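Local coordinates for protein bifunctional enzyme cysn/cysc (Mycobacterium tuberculosis, PDB 4BZP) that catalyses, as an adenylyl-sulfate (APS) kinase, the ATP-dependent 3'-phosphorylation of adenosine 5'-phosphosulfate in the sulfate-activating complex, at residues Gly12-Gly17 with Lys124-Lys129; Asn43-Leu48 with Ala57-Asn62; Ile85-Glu90 with His137-Asp142. All coordinates share one frame; numbering follows the deposited sequence.

Interaction 1: residues Gly12-Gly17 with Lys124-Lys129. With ADP (adenosine-5'-diphosphate), chain C.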
# COMPACT_ATOMS: atom_id res chain seq x y z
N GLY A 12 2.99 -17.29 13.43
CA GLY A 12 2.96 -18.71 13.70
C GLY A 12 3.48 -19.50 12.53
O GLY A 12 3.57 -19.01 11.40
N LEU A 13 3.73 -20.78 12.78
CA LEU A 13 4.23 -21.67 11.80
C LEU A 13 3.33 -21.79 10.58
O LEU A 13 2.12 -21.58 10.65
CB LEU A 13 4.45 -23.06 12.39
CG LEU A 13 5.46 -23.15 13.52
CD1 LEU A 13 5.47 -24.57 14.09
CD2 LEU A 13 6.86 -22.81 13.06
N SER A 14 3.89 -22.17 9.45
CA SER A 14 3.09 -22.56 8.29
C SER A 14 2.06 -23.61 8.72
O SER A 14 2.40 -24.57 9.39
CB SER A 14 3.97 -23.16 7.20
OG SER A 14 3.25 -23.46 6.05
N GLY A 15 0.80 -23.38 8.38
CA GLY A 15 -0.28 -24.31 8.69
C GLY A 15 -0.82 -24.19 10.10
O GLY A 15 -1.65 -25.02 10.47
N SER A 16 -0.47 -23.15 10.83
CA SER A 16 -1.00 -22.96 12.17
C SER A 16 -2.38 -22.37 12.23
O SER A 16 -3.04 -22.44 13.29
CB SER A 16 -0.01 -22.14 13.00
OG SER A 16 0.20 -20.84 12.47
N GLY A 17 -2.84 -21.83 11.10
CA GLY A 17 -4.21 -21.32 11.01
C GLY A 17 -4.35 -19.84 10.78
O GLY A 17 -5.45 -19.32 10.88
N LYS A 124 -1.17 -27.16 1.84
CA LYS A 124 -0.63 -26.80 0.54
C LYS A 124 0.55 -27.69 0.17
O LYS A 124 1.18 -27.42 -0.85
CB LYS A 124 -0.16 -25.32 0.52
CG LYS A 124 -1.32 -24.36 0.73
CD LYS A 124 -0.81 -22.92 0.76
CE LYS A 124 -1.93 -21.92 0.93
NZ LYS A 124 -2.44 -21.94 2.35
N GLY A 125 0.84 -28.72 0.97
CA GLY A 125 1.95 -29.62 0.67
C GLY A 125 3.32 -29.02 0.83
O GLY A 125 4.31 -29.59 0.37
N LEU A 126 3.46 -27.88 1.49
CA LEU A 126 4.74 -27.23 1.71
C LEU A 126 5.61 -28.05 2.66
O LEU A 126 6.83 -28.12 2.47
CB LEU A 126 4.51 -25.83 2.33
CG LEU A 126 3.78 -24.88 1.39
CD1 LEU A 126 3.52 -23.59 2.17
CD2 LEU A 126 4.56 -24.60 0.10
N TYR A 127 5.05 -28.68 3.69
CA TYR A 127 5.85 -29.55 4.59
C TYR A 127 6.36 -30.72 3.78
O TYR A 127 7.52 -31.10 3.95
CB TYR A 127 5.08 -30.04 5.82
CG TYR A 127 4.95 -28.96 6.88
CD1 TYR A 127 3.88 -28.11 6.85
CD2 TYR A 127 5.87 -28.83 7.90
CE1 TYR A 127 3.75 -27.09 7.83
CE2 TYR A 127 5.79 -27.86 8.85
CZ TYR A 127 4.71 -26.98 8.82
OH TYR A 127 4.67 -25.96 9.75
N ALA A 128 5.52 -31.32 2.93
CA ALA A 128 6.01 -32.47 2.11
C ALA A 128 7.16 -32.01 1.22
O ALA A 128 8.15 -32.75 1.09
CB ALA A 128 4.88 -33.04 1.29
N LYS A 129 7.09 -30.82 0.63
CA LYS A 129 8.22 -30.33 -0.17
C LYS A 129 9.44 -30.14 0.72
O LYS A 129 10.61 -30.50 0.32
CB LYS A 129 7.89 -29.03 -0.86
CG LYS A 129 7.17 -29.15 -2.14
CD LYS A 129 7.25 -27.85 -2.92
CE LYS A 129 6.45 -27.85 -4.18
NZ LYS A 129 7.05 -26.85 -5.10
PB ADP C . -1.43 -20.68 7.87
O1B ADP C . -0.28 -21.26 6.99
O2B ADP C . -0.97 -20.27 9.24
O3B ADP C . -2.23 -19.66 7.13
PA ADP C . -3.83 -22.31 7.56
O1A ADP C . -3.70 -22.57 6.11
O2A ADP C . -4.83 -21.27 7.97
O3A ADP C . -2.41 -21.93 8.14
O5' ADP C . -4.16 -23.62 8.43
C5' ADP C . -3.71 -24.88 7.99
C4' ADP C . -4.96 -25.77 7.88
O4' ADP C . -5.29 -26.22 9.18
C3' ADP C . -6.23 -25.17 7.26
O3' ADP C . -6.45 -25.75 6.00
C2' ADP C . -7.32 -25.67 8.14
O2' ADP C . -8.04 -26.69 7.39
C1' ADP C . -6.69 -26.31 9.34
N9 ADP C . -7.00 -25.56 10.57
C8 ADP C . -6.47 -24.34 10.88
N7 ADP C . -6.92 -23.88 12.07
C5 ADP C . -7.74 -24.87 12.53
C6 ADP C . -8.54 -24.98 13.72
N6 ADP C . -8.55 -24.03 14.68
N1 ADP C . -9.26 -26.13 13.81
C2 ADP C . -9.25 -27.07 12.87
N3 ADP C . -8.55 -27.03 11.70
C4 ADP C . -7.83 -25.90 11.52
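Leu13 and Ser14 carry the phosphate-binding loop up to Leu126 and Tyr127, at the start of helix 126-131. Leu13 contributes little more than its CB, 3.9 Å from Tyr127 OH; its carbonyl oxygen turns inward and takes two bonds, from Ser16 N and Ser16 OG, closing a type II beta turn. Ser14 gives the main contact. Ser14 O accepts from Tyr127 OH at 2.7 Å, at the edge of the ring and in its plane, with the donor tilted 18° from the carbonyl plane. Ser14 OG, swung away from its own backbone N (chi1 -176°), lies 3.9 Å from Leu126 CD1. The peptide that presents its oxygen to Tyr127 sends its N-H the other way: Gly15 N reaches ADP O1B at 2.8 Å with an N-H...O angle of 163°. One peptide thus joins the helix to the beta-phosphate. Ser16 OG stays within the turn on a lone pair of Leu13 O, while Gly17 N divides its hydrogen between ADP O2B and the bridging O3A, 3.0 Å from the latter. Lys18 and Ser19 also hold the ADP, completing the P-loop (Walker A motif) of a nucleoside-triphosphate-binding kinase fold.

Interaction 2: residues Asn43-Leu48 with Ala57-Asn62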
# COMPACT_ATOMS: atom_id res chain seq x y z
N ASN A 43 0.16 -12.49 -2.05
CA ASN A 43 -0.53 -11.68 -3.04
C ASN A 43 0.35 -10.47 -3.49
O ASN A 43 0.50 -10.20 -4.67
CB ASN A 43 -1.90 -11.20 -2.47
CG ASN A 43 -2.89 -12.36 -2.22
OD1 ASN A 43 -2.89 -13.34 -2.95
ND2 ASN A 43 -3.75 -12.23 -1.20
N LEU A 44 0.98 -9.83 -2.55
CA LEU A 44 1.78 -8.61 -2.83
C LEU A 44 3.06 -8.91 -3.59
O LEU A 44 3.58 -8.09 -4.32
CB LEU A 44 2.19 -7.94 -1.54
CG LEU A 44 1.29 -7.15 -0.59
CD1 LEU A 44 2.14 -6.45 0.45
CD2 LEU A 44 0.48 -6.13 -1.36
N ARG A 45 3.61 -10.09 -3.38
CA ARG A 45 4.85 -10.43 -4.09
C ARG A 45 4.71 -10.46 -5.62
O ARG A 45 5.71 -10.40 -6.32
CB ARG A 45 5.42 -11.75 -3.56
CG ARG A 45 6.23 -11.54 -2.29
CD ARG A 45 6.76 -12.87 -1.79
NE ARG A 45 7.71 -12.76 -0.69
CZ ARG A 45 9.01 -12.47 -0.83
NH1 ARG A 45 9.52 -12.21 -2.05
NH2 ARG A 45 9.80 -12.48 0.24
N HIS A 46 3.50 -10.54 -6.13
CA HIS A 46 3.29 -10.56 -7.57
C HIS A 46 3.30 -9.13 -8.19
O HIS A 46 3.46 -8.95 -9.39
CB HIS A 46 1.93 -11.22 -7.89
CG HIS A 46 1.76 -12.58 -7.27
ND1 HIS A 46 2.67 -13.60 -7.45
CD2 HIS A 46 0.79 -13.07 -6.46
CE1 HIS A 46 2.27 -14.66 -6.79
NE2 HIS A 46 1.13 -14.37 -6.18
N GLY A 47 3.12 -8.14 -7.34
CA GLY A 47 2.94 -6.72 -7.76
C GLY A 47 3.89 -5.82 -7.02
O GLY A 47 5.05 -5.68 -7.39
N LEU A 48 3.44 -5.26 -5.91
CA LEU A 48 4.24 -4.33 -5.11
C LEU A 48 5.62 -4.86 -4.82
O LEU A 48 6.60 -4.14 -4.96
CB LEU A 48 3.52 -3.99 -3.81
CG LEU A 48 4.29 -3.07 -2.86
CD1 LEU A 48 4.60 -1.73 -3.48
CD2 LEU A 48 3.53 -2.92 -1.55
N ALA A 57 17.18 -11.17 4.00
CA ALA A 57 16.95 -9.73 3.91
C ALA A 57 15.69 -9.40 3.16
O ALA A 57 14.90 -8.51 3.62
CB ALA A 57 18.15 -9.08 3.23
N ASP A 58 15.42 -10.12 2.09
CA ASP A 58 14.23 -9.91 1.30
C ASP A 58 13.01 -10.35 2.10
O ASP A 58 11.96 -9.70 2.01
CB ASP A 58 14.28 -10.62 -0.02
CG ASP A 58 15.17 -9.90 -1.05
OD1 ASP A 58 15.81 -8.90 -0.71
OD2 ASP A 58 15.20 -10.38 -2.20
N ARG A 59 13.11 -11.41 2.90
CA ARG A 59 11.97 -11.78 3.73
C ARG A 59 11.67 -10.72 4.80
O ARG A 59 10.49 -10.43 5.08
CB ARG A 59 12.25 -13.13 4.40
CG ARG A 59 12.25 -14.29 3.44
CD ARG A 59 12.45 -15.54 4.25
NE ARG A 59 12.80 -16.70 3.48
CZ ARG A 59 12.80 -17.95 3.98
NH1 ARG A 59 12.41 -18.21 5.24
NH2 ARG A 59 13.17 -18.96 3.19
N ALA A 60 12.68 -10.11 5.40
CA ALA A 60 12.53 -9.04 6.34
C ALA A 60 11.92 -7.80 5.67
O ALA A 60 11.03 -7.15 6.23
CB ALA A 60 13.79 -8.67 7.06
N GLU A 61 12.37 -7.49 4.47
CA GLU A 61 11.88 -6.31 3.75
C GLU A 61 10.43 -6.51 3.33
O GLU A 61 9.67 -5.56 3.36
CB GLU A 61 12.80 -6.05 2.55
CG GLU A 61 12.33 -4.92 1.65
CD GLU A 61 12.36 -3.55 2.31
OE1 GLU A 61 12.89 -3.35 3.42
OE2 GLU A 61 11.80 -2.63 1.68
N ASN A 62 10.03 -7.71 2.94
CA ASN A 62 8.65 -8.04 2.67
C ASN A 62 7.78 -7.65 3.86
O ASN A 62 6.76 -6.97 3.69
CB ASN A 62 8.55 -9.52 2.33
CG ASN A 62 7.17 -9.94 2.02
OD1 ASN A 62 6.58 -9.48 1.04
ND2 ASN A 62 6.61 -10.82 2.85
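Arg45 and Asn62 make most of this contact, the arginine reaching from the turn after helix 41-44 to the side of helix 56-75. The CB of Arg45 leaves the backbone without facing the helix, and the approach begins one atom further out, where CG comes within 3.9 Å of Asn62 OD1. From CG to NE the chain is extended, and this straight run carries the guanidinium across the asparagine side chain at about a right angle. Arg45 NE then sits 3.9 Å from Asn62 CG. Asn62 OD1 lies over one face of the guanidinium, the two planes 29° apart; the groups are in van der Waals contact and no hydrogen bond joins them. Asn62 meets the arginine in this way because its CG points away from its own backbone N (chi1 -179°); its OD1 has a weak bond from Asn49.

Helix 41-44, its Leu44-Gly47 type I beta turn and helix 56-75 belong to the P-loop kinase fold and lie at the border with the second subunit, where Arg64 of that subunit binds the carbonyl oxygens of Gly47 and Leu48.

At the tip, NH2 of Arg45 stands 3.8 Å from Asn62 CB and 3.9 Å from Asp58 O, a carbonyl already taken by Asn62 N within the helix. Arg59 CA lies 4.2 Å from Arg45 NH2, at the guanidinium edge. NH1 of Arg45 gives a hydrogen bond to Gly53 O, NH2 is hydrogen-bonded outside the two segments as well, and Phe54 adds a cation-pi contact. Asp58 OD2, 6.0 Å from Arg45 NH1, binds Gly53 N instead.

Interaction 3: residues Ile85-Glu90 with His137-Asp142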
# COMPACT_ATOMS: atom_id res chain seq x y z
N ILE A 85 3.90 -15.43 8.53
CA ILE A 85 4.58 -16.27 9.49
C ILE A 85 5.27 -15.39 10.53
O ILE A 85 5.19 -15.68 11.74
CB ILE A 85 5.55 -17.24 8.84
CG1 ILE A 85 4.77 -18.30 8.07
CG2 ILE A 85 6.46 -17.95 9.88
CD1 ILE A 85 5.63 -19.18 7.22
N SER A 86 6.00 -14.37 10.04
CA SER A 86 6.68 -13.39 10.89
C SER A 86 7.52 -14.13 11.94
O SER A 86 7.23 -14.02 13.14
CB SER A 86 5.62 -12.49 11.57
OG SER A 86 5.06 -11.57 10.65
N PRO A 87 8.53 -14.89 11.50
CA PRO A 87 9.17 -15.85 12.42
C PRO A 87 10.10 -15.23 13.44
O PRO A 87 10.29 -15.85 14.51
CB PRO A 87 10.00 -16.73 11.48
CG PRO A 87 10.24 -15.83 10.31
CD PRO A 87 9.01 -15.07 10.11
N LEU A 88 10.67 -14.05 13.17
CA LEU A 88 11.62 -13.43 14.11
C LEU A 88 10.93 -12.40 14.98
O LEU A 88 10.13 -11.60 14.49
CB LEU A 88 12.83 -12.85 13.39
CG LEU A 88 13.51 -13.86 12.49
CD1 LEU A 88 14.67 -13.23 11.73
CD2 LEU A 88 13.99 -15.08 13.25
N ALA A 89 11.27 -12.35 16.26
CA ALA A 89 10.76 -11.35 17.15
C ALA A 89 11.03 -9.94 16.62
O ALA A 89 10.17 -9.07 16.71
CB ALA A 89 11.35 -11.54 18.54
N GLU A 90 12.23 -9.71 16.09
CA GLU A 90 12.66 -8.38 15.70
C GLU A 90 11.73 -7.73 14.72
O GLU A 90 11.45 -6.54 14.85
CB GLU A 90 14.04 -8.41 15.08
CG GLU A 90 14.40 -7.04 14.50
CD GLU A 90 15.74 -7.01 13.81
OE1 GLU A 90 16.12 -7.96 13.08
OE2 GLU A 90 16.40 -5.94 13.99
N HIS A 137 15.40 -23.54 4.26
CA HIS A 137 15.15 -22.41 5.17
C HIS A 137 13.67 -22.27 5.46
O HIS A 137 13.10 -21.18 5.40
CB HIS A 137 15.73 -21.15 4.58
CG HIS A 137 17.22 -21.25 4.47
ND1 HIS A 137 18.05 -20.93 5.52
CD2 HIS A 137 18.02 -21.71 3.48
CE1 HIS A 137 19.31 -21.16 5.17
NE2 HIS A 137 19.32 -21.65 3.94
N PHE A 138 13.04 -23.42 5.70
CA PHE A 138 11.61 -23.51 5.98
C PHE A 138 11.46 -23.37 7.49
O PHE A 138 11.96 -24.18 8.29
CB PHE A 138 11.10 -24.86 5.54
CG PHE A 138 9.61 -25.02 5.63
CD1 PHE A 138 9.00 -25.32 6.82
CD2 PHE A 138 8.86 -24.79 4.54
CE1 PHE A 138 7.62 -25.49 6.86
CE2 PHE A 138 7.48 -24.98 4.56
CZ PHE A 138 6.88 -25.30 5.75
N THR A 139 10.73 -22.32 7.91
CA THR A 139 10.56 -22.01 9.33
C THR A 139 9.95 -23.20 10.08
O THR A 139 8.96 -23.78 9.68
CB THR A 139 9.67 -20.78 9.47
OG1 THR A 139 10.32 -19.66 8.87
CG2 THR A 139 9.39 -20.48 10.89
N GLY A 140 10.60 -23.57 11.17
CA GLY A 140 10.17 -24.71 11.99
C GLY A 140 10.91 -25.99 11.70
O GLY A 140 10.82 -26.96 12.50
N ILE A 141 11.61 -26.04 10.59
CA ILE A 141 12.35 -27.24 10.16
C ILE A 141 13.83 -26.91 10.09
O ILE A 141 14.62 -27.42 10.93
CB ILE A 141 11.85 -27.81 8.84
CG1 ILE A 141 10.44 -28.36 9.04
CG2 ILE A 141 12.78 -28.95 8.38
CD1 ILE A 141 9.78 -28.74 7.77
N ASP A 142 14.19 -26.04 9.18
CA ASP A 142 15.63 -25.65 9.06
C ASP A 142 15.83 -24.15 9.06
O ASP A 142 16.79 -23.64 8.52
CB ASP A 142 16.27 -26.35 7.88
CG ASP A 142 15.75 -25.87 6.58
OD1 ASP A 142 14.52 -25.67 6.47
OD2 ASP A 142 16.51 -25.75 5.60
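Thr139 faces Ile85 and Pro87 across this contact, held out by a compact loop that begins at His137. The amide of His137 gives a hydrogen bond to Asp142 OD2, 2.8 Å away, and the next amide, Phe138 N, does the same to Asp142 OD1 at 2.8 Å. Both N-H groups meet the carboxylate from outside its plane, by 37° and 40°. With one oxygen on each of two successive amides, the carboxylate ties the two ends of the loop together. Two backbone amide hydrogens may partly offset the negative charge of Asp142. Phe138 O closes the loop from within, accepting from both Ile141 N and Asp142 N, while the ring of Phe138 leaves on another course.

Thr139 follows, and here the segments meet. Thr139 CG2, directed away from its own backbone N with OG1 beside that N (chi1 -63°), lies 3.8 Å from Pro87 CB and 4.0 Å from Ile85 CG2, bridging the two hydrophobic side chains. Thr139 OG1 lies beside the CB-CG edge of the proline ring, 3.9 Å from Pro87 CB. Thr139 crosses Pro87 at about a right angle but slides past Ile85 in the opposite direction, and no hydrogen bond joins the segments. In this P-loop fold, residues 85-88 lie in the connection from strand 79-82 to helix 89-101, with Leu88 as N-cap, and Thr139 belongs to the loop between helix 126-131 and strand 153-155; the contact therefore joins two connections of the parallel sheet. Thr11 OG1 bonds the carbonyl oxygens of Ile85 and Ser86, and Thr139 also touches Tyr145. Beyond Thr139 the backbone turns at Gly140, whose positive phi leads the chain through Ile141 back to Asp142.

Overall arrangement
The ADP lies at interaction 1, and interaction 3 adjoins it, their centres about 12 Å apart. Gly12 N is 3.2 Å from Ile85 O, probably a hydrogen bond, and Phe138 of 137-142 packs on Ser14, Leu126 and Tyr127, meeting the tyrosine ring edge-to-face with Tyr127 CE2 3.6 Å from Phe138 CE1. Interaction 2 is more remote: its centre is about 19 Å from that of interaction 1, with nearest atoms about 9 Å apart, and the Arg59 side chain is about 13 Å from ADP. It meets interaction 3 through Arg59 NH1 and His137 O, 3.1 Å apart and probably hydrogen-bonded. The 137-142 loop thus touches both other contacts, one beside the nucleotide and one at the subunit border.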